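Local coordinates for bifunctional protein PutA (PDB 5UR2) that probably converts proline to glutamate in two steps, uniting an FAD-dependent proline dehydrogenase and an NAD-dependent L-glutamate gamma-semialdehyde dehydrogenase in one chain, at residues L145-L150 with D760-V765; E174-V179 with L190-V195; K630-T635 with Y710-A715; R742-M747 with P958-Q963. One frame throughout, in Å; residues are numbered along the deposited sequence.

In the fold
Contact 1 joins the two catalytic units: its loop 145-150 belongs to the proline dehydrogenase barrel and its helix segment 760-765 to the aldehyde dehydrogenase part. A148 lies about 14 Å from the modified FAD, measured from its side chain. Contact 2 lies on the same barrel, its centre 34 Å from that of contact 1, and packs the loop that follows helix 152-173 against the lead-in to barrel strand 194-197. Contacts 3 and 4 are on the far side of the chain's centre, 80 and 70 Å from contact 2 between centres. Only 12 Å apart by centres, they share a sheet through strands 711-717 and 742-746; the latter carries E746, a predicted active-site residue.

Contact 1. Residues L145-L150 with D760-V765; sequences LGEATL and DLDEAV
The carboxylate of D762 lies against A148, and here loop 145-150 and the first turn of helix 761-773 fit closely. A148 N donates to D762 OD2 over 3.1 Å with a nearly straight N-H...O angle of 174°, approaching that oxygen from above the carboxylate plane. A148 CB rests on the same group, 3.4 Å from D762 OD1. Beside it, L150 sends CD1, anti to its own CA (chi2 -179°), onto the helix backbone, 3.5 Å from D762 O. The same methyl is 3.9 Å from V765 CB, which adds an apolar patch to the polar one.

The E147 end is looser and exposed to solvent. E147 CB is 3.6 Å from D762 OD2, but E147 OE1 stands 3.9 Å from D762 OD1 with the two carboxylate planes turned 70° apart. This like-charged pair is probably eased by R799, which makes a salt bridge to D762 OD1 and a long, weak ion pair to E147 OE1.

R799 comes from helix 790-806, which also packs on V765 through F796 and T803. E147 in turn leans on helix 409-423, and the contact thus bridges the loop between barrel strand 138-144 and helix 152-173 to a helix of the aldehyde dehydrogenase part.

Contact 2. Residues E174-V179 with L190-V195; sequences EKWDEV and LPKVNV
W176 brings the six-membered ring of its indole up to K192 and V193, and the contact can be followed along this one side chain. From CB, CG stands anti to the carbonyl carbon (chi1 -62°), and CD1 nearly eclipses CA (chi2 -3°). On the five-membered ring NE1 turns to a partner outside the two segments, donating to D172 OD2, a bond that helps fix the rotation of the indole. In the six-membered ring, CE3 meets K192 CB at 3.9 Å. Next along, CZ3 approaches K192 O at 3.5 Å, the oxygen lying at the ring's edge and near its plane. CZ3 also touches V193 CG2, at 4.0 Å, and CH2 is 4.1 Å from that same methyl, which comes in obliquely.

The K192 side chain passes the indole heading the other way, bringing CE to 4.2 Å from W176 O. Its NZ remains 6.1 Å from E178 OE2, which instead forms a salt bridge with R184.

The indole sits in the barrel's outer helical layer, touched by L169 of helix 152-173 and by L127, K131 and R134 of helix 123-135, while V193 leads straight into barrel strand 194-197, whose N194 and V195 pair with strands 138-144 and 235-238.

Contact 3. Residues K630-T635 with Y710-A715; sequences KSRGVT and YTTTIA
R632 crosses T713 at about a right angle and ends with its guanidinium edge on two oxygens of strand 711-717. NE is swung out of the extended line of the chain (chi3 79°), and NH1 is the atom that makes the contact. It donates to T713 OG1 at 2.8 Å and to T712 O at 2.7 Å. Both acceptors lie in the guanidinium plane, although NH1 itself sits well above the carbonyl plane of T712. The other nitrogens are also engaged, NE in a salt bridge with E966 and NH2 on V740 O, which should hold the flat group against rotation.

T712 points toward the other segment, and its CG2 lies 3.6 Å from R632 O and against G633, whose lack of a CB makes room for this methyl. Its backbone N donates to V634 O over 3.0 Å at 162°. A water completes this end, accepting from V634 N and donating to Y710 O.

T635 and T713 have a different relation: paired in parallel, they project together from the same face of the sheet. T635 CA makes a C-H...O contact of 3.4 Å with T713 O, and the buried T635 OG1, which has no polar partner in the model, is 3.8 Å from T713 CB.

In this Rossmann-type sheet, strand 623-638 pairs in parallel with 661-665 as well as 711-717. Helix 532-549 packs on V634, helix 646-657 on T635, and strand 742-746 flanks R632 and T713.

Contact 4. Residues R742-M747 with P958-Q963; sequences RCIIEM and PDYLKQ
R742 and Q963 supply the polar part of this contact. R742 NH1 donates to the backbone oxygen Q963 O at 3.0 Å and 161°; the acceptor lies close to the guanidinium plane, whereas NH1 stands above the plane of the carbonyl. M965 O takes a second bond from the same NH1, and R742 CD also comes within 3.2 Å of Q963 O.

The flat groups lie nearly parallel but not in close contact. The Q963 amide is turned only 16° from the guanidinium, and its OE1 stands 4.3 Å above the R742 plane, nearer the edge than the centre. The other end of the amide, NE2, has a weak bond to G952 O.

Apolar packing falls to I744, whose two branches have separate partners. CG2, anti to the backbone N, touches Y960 CE1 obliquely at 3.9 Å. CD1 lies 3.7 Å from Q963 CB, the two side chains running antiparallel alongside one another. The phenol of Y960 is held from beyond the contact, its OH hydrogen-bonded to that of Y964.

Strand 742-746, which further on carries the predicted active-site residue E746, thus has the turn leading into strand 965-973 against one face. Strand 711-717 pairs beside it, and helices 587-611 and 646-657 pack on the turn through L961.

Contact 1. Residues L145-L150 with D760-V765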
# COMPACT_ATOMS: atom_id res chain seq x y z
N LEU B 145 -28.09 17.65 -39.91
CA LEU B 145 -27.17 17.54 -38.78
C LEU B 145 -27.57 18.51 -37.68
O LEU B 145 -28.13 19.59 -37.93
CB LEU B 145 -25.75 17.86 -39.22
CG LEU B 145 -25.19 17.01 -40.34
CD1 LEU B 145 -24.02 17.72 -40.99
CD2 LEU B 145 -24.77 15.67 -39.77
N GLY B 146 -27.32 18.10 -36.44
CA GLY B 146 -27.58 18.98 -35.32
C GLY B 146 -26.78 18.54 -34.12
O GLY B 146 -26.23 17.44 -34.08
N GLU B 147 -26.71 19.43 -33.13
CA GLU B 147 -26.15 19.04 -31.84
C GLU B 147 -27.17 18.19 -31.10
O GLU B 147 -28.28 17.93 -31.59
CB GLU B 147 -25.73 20.26 -31.03
CG GLU B 147 -25.37 21.46 -31.87
CD GLU B 147 -24.64 22.53 -31.08
OE1 GLU B 147 -24.20 22.24 -29.95
OE2 GLU B 147 -24.54 23.66 -31.58
N ALA B 148 -26.80 17.72 -29.92
CA ALA B 148 -27.71 16.91 -29.13
C ALA B 148 -28.97 17.69 -28.81
O ALA B 148 -28.93 18.90 -28.55
CB ALA B 148 -27.03 16.45 -27.84
N THR B 149 -30.11 17.01 -28.88
CA THR B 149 -31.37 17.58 -28.41
C THR B 149 -31.41 17.39 -26.89
O THR B 149 -31.74 16.31 -26.39
CB THR B 149 -32.57 16.93 -29.08
OG1 THR B 149 -32.64 17.34 -30.45
CG2 THR B 149 -33.89 17.34 -28.37
N LEU B 150 -31.07 18.44 -26.16
CA LEU B 150 -31.07 18.44 -24.71
C LEU B 150 -32.31 19.10 -24.11
O LEU B 150 -32.59 18.89 -22.92
CB LEU B 150 -29.82 19.15 -24.17
CG LEU B 150 -28.50 18.44 -24.48
CD1 LEU B 150 -27.33 19.20 -23.90
CD2 LEU B 150 -28.54 17.04 -23.93
N ASP B 760 -17.43 21.74 -24.80
CA ASP B 760 -18.46 21.05 -25.58
C ASP B 760 -19.78 21.22 -24.83
O ASP B 760 -19.99 20.59 -23.79
CB ASP B 760 -18.09 19.57 -25.74
CG ASP B 760 -19.06 18.80 -26.65
OD1 ASP B 760 -20.29 19.02 -26.58
OD2 ASP B 760 -18.58 17.94 -27.42
N LEU B 761 -20.67 22.06 -25.37
CA LEU B 761 -21.86 22.44 -24.60
C LEU B 761 -22.86 21.29 -24.46
O LEU B 761 -23.62 21.27 -23.49
CB LEU B 761 -22.50 23.67 -25.24
CG LEU B 761 -21.55 24.88 -25.15
CD1 LEU B 761 -22.14 26.15 -25.73
CD2 LEU B 761 -21.18 25.11 -23.70
N ASP B 762 -22.86 20.33 -25.39
CA ASP B 762 -23.68 19.12 -25.19
C ASP B 762 -23.27 18.40 -23.91
O ASP B 762 -24.12 18.08 -23.07
CB ASP B 762 -23.53 18.17 -26.39
CG ASP B 762 -24.31 18.61 -27.62
OD1 ASP B 762 -25.29 19.37 -27.48
OD2 ASP B 762 -23.94 18.18 -28.73
N GLU B 763 -21.98 18.12 -23.76
CA GLU B 763 -21.51 17.42 -22.57
C GLU B 763 -21.69 18.29 -21.33
O GLU B 763 -22.14 17.81 -20.28
CB GLU B 763 -20.04 17.04 -22.72
CG GLU B 763 -19.66 16.33 -24.01
CD GLU B 763 -19.73 14.83 -23.91
OE1 GLU B 763 -19.59 14.30 -22.79
OE2 GLU B 763 -19.91 14.18 -24.95
N ALA B 764 -21.37 19.58 -21.44
CA ALA B 764 -21.36 20.45 -20.27
C ALA B 764 -22.76 20.59 -19.68
O ALA B 764 -22.94 20.43 -18.46
CB ALA B 764 -20.78 21.82 -20.62
N VAL B 765 -23.76 20.86 -20.52
CA VAL B 765 -25.12 21.06 -20.01
C VAL B 765 -25.64 19.76 -19.39
O VAL B 765 -26.19 19.76 -18.28
CB VAL B 765 -26.06 21.57 -21.11
CG1 VAL B 765 -27.51 21.51 -20.62
CG2 VAL B 765 -25.71 22.99 -21.47

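Contact 2. Residues E174-V179 with L190-V195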
# COMPACT_ATOMS: atom_id res chain seq x y z
N GLU B 174 -41.20 19.22 -57.86
CA GLU B 174 -42.28 19.19 -58.84
C GLU B 174 -41.78 19.53 -60.24
O GLU B 174 -42.36 19.07 -61.24
CB GLU B 174 -43.40 20.14 -58.44
CG GLU B 174 -44.17 19.70 -57.19
CD GLU B 174 -45.20 20.72 -56.76
OE1 GLU B 174 -45.46 21.67 -57.52
OE2 GLU B 174 -45.74 20.58 -55.65
N LYS B 175 -40.71 20.31 -60.36
CA LYS B 175 -40.21 20.72 -61.67
C LYS B 175 -39.11 19.81 -62.21
O LYS B 175 -38.66 20.02 -63.34
CB LYS B 175 -39.70 22.17 -61.61
N TRP B 176 -38.70 18.78 -61.46
CA TRP B 176 -37.59 17.94 -61.87
C TRP B 176 -38.01 16.98 -62.98
O TRP B 176 -39.09 16.38 -62.93
CB TRP B 176 -37.06 17.13 -60.68
CG TRP B 176 -36.52 17.94 -59.53
CD1 TRP B 176 -36.38 19.30 -59.47
CD2 TRP B 176 -36.05 17.43 -58.28
NE1 TRP B 176 -35.85 19.67 -58.25
CE2 TRP B 176 -35.64 18.54 -57.50
CE3 TRP B 176 -35.95 16.14 -57.73
CZ2 TRP B 176 -35.14 18.40 -56.21
CZ3 TRP B 176 -35.44 16.00 -56.45
CH2 TRP B 176 -35.04 17.13 -55.70
N ASP B 177 -37.16 16.85 -64.00
CA ASP B 177 -37.38 15.83 -65.02
C ASP B 177 -37.10 14.44 -64.45
O ASP B 177 -36.33 14.29 -63.50
CB ASP B 177 -36.49 16.08 -66.24
CG ASP B 177 -36.79 17.40 -66.92
OD1 ASP B 177 -37.81 18.05 -66.58
OD2 ASP B 177 -36.01 17.79 -67.81
N GLU B 178 -37.72 13.42 -65.04
CA GLU B 178 -37.55 12.05 -64.57
C GLU B 178 -36.24 11.45 -65.07
O GLU B 178 -35.91 11.53 -66.26
CB GLU B 178 -38.71 11.16 -65.03
CG GLU B 178 -38.80 9.88 -64.21
CD GLU B 178 -39.54 8.75 -64.92
OE1 GLU B 178 -39.34 8.59 -66.14
OE2 GLU B 178 -40.28 8.00 -64.24
N VAL B 179 -35.50 10.83 -64.15
CA VAL B 179 -34.29 10.08 -64.46
C VAL B 179 -34.53 8.63 -64.06
O VAL B 179 -34.35 8.25 -62.90
CB VAL B 179 -33.06 10.65 -63.73
CG1 VAL B 179 -31.83 9.88 -64.15
CG2 VAL B 179 -32.90 12.14 -64.06
N LEU B 190 -40.72 5.87 -58.13
CA LEU B 190 -40.17 6.05 -56.80
C LEU B 190 -40.21 7.53 -56.41
O LEU B 190 -40.15 8.41 -57.28
CB LEU B 190 -38.72 5.56 -56.70
CG LEU B 190 -38.45 4.09 -56.99
CD1 LEU B 190 -36.95 3.81 -56.96
CD2 LEU B 190 -39.18 3.24 -55.98
N PRO B 191 -40.27 7.83 -55.12
CA PRO B 191 -40.17 9.23 -54.71
C PRO B 191 -38.85 9.82 -55.19
O PRO B 191 -37.81 9.17 -55.13
CB PRO B 191 -40.25 9.16 -53.18
CG PRO B 191 -40.95 7.85 -52.91
CD PRO B 191 -40.53 6.93 -53.98
N LYS B 192 -38.92 11.05 -55.70
CA LYS B 192 -37.71 11.78 -56.06
C LYS B 192 -37.05 12.45 -54.86
O LYS B 192 -35.89 12.86 -54.96
CB LYS B 192 -38.01 12.84 -57.11
CG LYS B 192 -38.39 12.29 -58.45
CD LYS B 192 -38.72 13.43 -59.39
CE LYS B 192 -39.39 12.92 -60.65
NZ LYS B 192 -40.82 12.69 -60.33
N VAL B 193 -37.76 12.56 -53.73
CA VAL B 193 -37.27 13.23 -52.54
C VAL B 193 -37.31 12.24 -51.38
O VAL B 193 -38.31 11.55 -51.19
CB VAL B 193 -38.09 14.49 -52.21
CG1 VAL B 193 -37.65 15.07 -50.86
CG2 VAL B 193 -37.95 15.51 -53.31
N ASN B 194 -36.22 12.18 -50.63
CA ASN B 194 -36.00 11.16 -49.60
C ASN B 194 -35.32 11.86 -48.44
O ASN B 194 -34.27 12.48 -48.62
CB ASN B 194 -35.15 10.02 -50.18
CG ASN B 194 -35.01 8.82 -49.24
OD1 ASN B 194 -34.63 8.96 -48.07
ND2 ASN B 194 -35.27 7.62 -49.77
N VAL B 195 -35.91 11.79 -47.24
CA VAL B 195 -35.30 12.43 -46.08
C VAL B 195 -35.10 11.38 -44.99
O VAL B 195 -35.87 10.41 -44.88
CB VAL B 195 -36.10 13.64 -45.54
CG1 VAL B 195 -36.43 14.62 -46.66
CG2 VAL B 195 -37.35 13.22 -44.76

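Contact 3. Residues K630-T635 with Y710-A715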
# COMPACT_ATOMS: atom_id res chain seq x y z
N LYS B 630 -4.08 -4.92 12.92
CA LYS B 630 -4.96 -5.36 14.00
C LYS B 630 -6.27 -4.58 13.96
O LYS B 630 -6.31 -3.43 13.52
CB LYS B 630 -4.32 -5.13 15.38
CG LYS B 630 -3.04 -5.95 15.70
CD LYS B 630 -2.42 -5.39 17.00
CE LYS B 630 -1.23 -6.22 17.54
NZ LYS B 630 -1.61 -7.60 17.92
N SER B 631 -7.34 -5.19 14.47
CA SER B 631 -8.58 -4.46 14.66
C SER B 631 -8.44 -3.51 15.85
O SER B 631 -7.50 -3.60 16.64
CB SER B 631 -9.74 -5.43 14.89
OG SER B 631 -9.46 -6.27 15.99
N ARG B 632 -9.39 -2.58 15.98
CA ARG B 632 -9.35 -1.57 17.05
C ARG B 632 -10.35 -1.80 18.18
O ARG B 632 -10.01 -1.59 19.34
CB ARG B 632 -9.58 -0.16 16.47
CG ARG B 632 -8.62 0.25 15.37
CD ARG B 632 -8.64 1.77 15.07
NE ARG B 632 -7.86 2.53 16.06
CZ ARG B 632 -8.37 3.41 16.92
NH1 ARG B 632 -9.67 3.66 16.92
NH2 ARG B 632 -7.58 4.03 17.78
N GLY B 633 -11.58 -2.20 17.90
CA GLY B 633 -12.57 -2.40 18.96
C GLY B 633 -13.97 -2.08 18.47
O GLY B 633 -14.27 -2.25 17.29
N VAL B 634 -14.82 -1.59 19.38
CA VAL B 634 -16.20 -1.28 19.02
C VAL B 634 -16.23 -0.03 18.16
O VAL B 634 -15.63 1.00 18.51
CB VAL B 634 -17.07 -1.11 20.28
CG1 VAL B 634 -18.46 -0.63 19.88
CG2 VAL B 634 -17.19 -2.45 21.06
N THR B 635 -16.92 -0.11 17.02
CA THR B 635 -17.02 1.00 16.09
C THR B 635 -18.43 1.56 16.08
O THR B 635 -19.38 0.82 15.85
CB THR B 635 -16.62 0.56 14.68
OG1 THR B 635 -15.24 0.17 14.70
CG2 THR B 635 -16.83 1.68 13.66
N TYR B 710 -16.08 2.56 25.54
CA TYR B 710 -15.64 1.44 24.73
C TYR B 710 -15.47 1.80 23.26
O TYR B 710 -14.80 1.06 22.54
CB TYR B 710 -16.64 0.28 24.79
CG TYR B 710 -16.76 -0.45 26.11
CD1 TYR B 710 -15.78 -0.37 27.08
CD2 TYR B 710 -17.87 -1.25 26.36
CE1 TYR B 710 -15.92 -1.06 28.29
CE2 TYR B 710 -18.02 -1.93 27.54
CZ TYR B 710 -17.05 -1.84 28.50
OH TYR B 710 -17.24 -2.55 29.66
N THR B 711 -16.08 2.88 22.80
CA THR B 711 -16.02 3.24 21.39
C THR B 711 -14.61 3.67 21.00
O THR B 711 -14.09 4.66 21.52
CB THR B 711 -17.01 4.36 21.10
OG1 THR B 711 -18.33 3.90 21.39
CG2 THR B 711 -16.92 4.80 19.64
N THR B 712 -13.99 2.94 20.08
CA THR B 712 -12.64 3.25 19.62
C THR B 712 -12.62 4.05 18.33
O THR B 712 -11.72 4.86 18.13
CB THR B 712 -11.84 1.96 19.40
OG1 THR B 712 -12.48 1.16 18.40
CG2 THR B 712 -11.80 1.17 20.69
N THR B 713 -13.60 3.83 17.47
CA THR B 713 -13.63 4.41 16.15
C THR B 713 -15.04 4.92 15.87
O THR B 713 -16.02 4.23 16.17
CB THR B 713 -13.21 3.35 15.13
OG1 THR B 713 -11.95 2.81 15.54
CG2 THR B 713 -13.12 3.91 13.71
N ILE B 714 -15.14 6.13 15.32
CA ILE B 714 -16.43 6.72 14.96
C ILE B 714 -16.42 7.01 13.46
O ILE B 714 -15.58 7.78 12.99
CB ILE B 714 -16.71 8.01 15.76
CG1 ILE B 714 -16.72 7.70 17.27
CG2 ILE B 714 -18.01 8.62 15.31
CD1 ILE B 714 -16.47 8.93 18.17
N ALA B 715 -17.35 6.41 12.72
CA ALA B 715 -17.56 6.72 11.31
C ALA B 715 -18.85 7.51 11.20
O ALA B 715 -19.93 7.00 11.53
CB ALA B 715 -17.60 5.46 10.45
O HOH W 1 -13.87 -1.40 22.20

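Contact 4. Residues R742-M747 with P958-Q963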
# COMPACT_ATOMS: atom_id res chain seq x y z
N ARG B 742 -10.66 7.44 17.15
CA ARG B 742 -10.44 7.85 15.78
C ARG B 742 -11.77 8.20 15.13
O ARG B 742 -12.72 7.42 15.22
CB ARG B 742 -9.75 6.76 14.97
CG ARG B 742 -9.74 7.11 13.48
CD ARG B 742 -8.84 6.21 12.69
NE ARG B 742 -7.45 6.42 13.05
CZ ARG B 742 -6.53 5.47 13.02
NH1 ARG B 742 -6.86 4.22 12.65
NH2 ARG B 742 -5.28 5.76 13.37
N CYS B 743 -11.81 9.36 14.47
CA CYS B 743 -12.99 9.80 13.72
C CYS B 743 -12.75 9.65 12.23
O CYS B 743 -11.71 10.10 11.72
CB CYS B 743 -13.33 11.25 14.03
SG CYS B 743 -13.85 11.52 15.73
N ILE B 744 -13.68 9.02 11.53
CA ILE B 744 -13.68 8.93 10.08
C ILE B 744 -14.88 9.73 9.60
O ILE B 744 -16.02 9.25 9.69
CB ILE B 744 -13.72 7.47 9.61
CG1 ILE B 744 -12.61 6.67 10.30
CG2 ILE B 744 -13.57 7.38 8.09
CD1 ILE B 744 -12.72 5.15 10.13
N ILE B 745 -14.65 10.94 9.07
CA ILE B 745 -15.68 11.98 8.95
C ILE B 745 -15.78 12.47 7.50
O ILE B 745 -14.76 12.85 6.91
CB ILE B 745 -15.39 13.18 9.86
CG1 ILE B 745 -15.26 12.76 11.32
CG2 ILE B 745 -16.48 14.22 9.72
CD1 ILE B 745 -16.54 12.35 11.94
N GLU B 746 -17.00 12.55 6.97
CA GLU B 746 -17.30 13.22 5.70
C GLU B 746 -18.40 14.25 5.95
O GLU B 746 -19.43 13.91 6.54
CB GLU B 746 -17.73 12.19 4.65
CG GLU B 746 -18.08 12.76 3.26
CD GLU B 746 -18.82 11.75 2.36
OE1 GLU B 746 -18.58 10.52 2.44
OE2 GLU B 746 -19.69 12.21 1.59
N MET B 747 -18.18 15.51 5.53
CA MET B 747 -19.03 16.62 5.97
C MET B 747 -19.60 17.52 4.87
O MET B 747 -20.13 18.60 5.18
CB MET B 747 -18.28 17.50 6.96
CG MET B 747 -18.21 16.94 8.36
SD MET B 747 -17.21 18.01 9.36
CE MET B 747 -15.64 17.85 8.53
N PRO B 958 -7.72 2.51 -1.73
CA PRO B 958 -6.78 1.60 -1.07
C PRO B 958 -6.26 2.06 0.29
O PRO B 958 -5.47 1.32 0.90
CB PRO B 958 -5.62 1.52 -2.09
CG PRO B 958 -5.65 2.88 -2.76
CD PRO B 958 -7.10 3.28 -2.83
N ASP B 959 -6.68 3.22 0.82
CA ASP B 959 -6.30 3.61 2.18
C ASP B 959 -7.44 3.44 3.17
O ASP B 959 -7.20 3.56 4.38
CB ASP B 959 -5.80 5.08 2.23
CG ASP B 959 -4.53 5.30 1.41
OD1 ASP B 959 -3.68 4.38 1.33
OD2 ASP B 959 -4.40 6.38 0.79
N TYR B 960 -8.66 3.17 2.70
CA TYR B 960 -9.83 3.36 3.57
C TYR B 960 -9.90 2.32 4.68
O TYR B 960 -10.11 2.67 5.85
CB TYR B 960 -11.10 3.33 2.74
CG TYR B 960 -12.32 3.65 3.58
CD1 TYR B 960 -12.55 4.94 4.03
CD2 TYR B 960 -13.21 2.66 3.92
CE1 TYR B 960 -13.65 5.26 4.79
CE2 TYR B 960 -14.34 2.96 4.69
CZ TYR B 960 -14.55 4.27 5.12
OH TYR B 960 -15.64 4.58 5.89
N LEU B 961 -9.76 1.04 4.34
CA LEU B 961 -9.92 -0.03 5.32
C LEU B 961 -8.94 0.09 6.49
O LEU B 961 -9.28 -0.27 7.63
CB LEU B 961 -9.76 -1.39 4.63
CG LEU B 961 -10.14 -2.62 5.45
CD1 LEU B 961 -11.59 -2.46 5.94
CD2 LEU B 961 -9.95 -3.88 4.60
N LYS B 962 -7.73 0.60 6.23
CA LYS B 962 -6.71 0.74 7.28
C LYS B 962 -7.12 1.71 8.38
O LYS B 962 -6.61 1.60 9.51
CB LYS B 962 -5.39 1.20 6.66
CG LYS B 962 -4.76 0.17 5.70
CD LYS B 962 -3.54 0.77 5.03
CE LYS B 962 -2.88 -0.22 4.10
NZ LYS B 962 -1.60 0.31 3.58
N GLN B 963 -8.01 2.65 8.09
CA GLN B 963 -8.50 3.57 9.12
C GLN B 963 -9.24 2.85 10.24
O GLN B 963 -9.38 3.39 11.34
CB GLN B 963 -9.42 4.62 8.49
CG GLN B 963 -8.73 5.65 7.60
CD GLN B 963 -7.99 6.68 8.41
OE1 GLN B 963 -6.81 6.51 8.73
NE2 GLN B 963 -8.69 7.74 8.81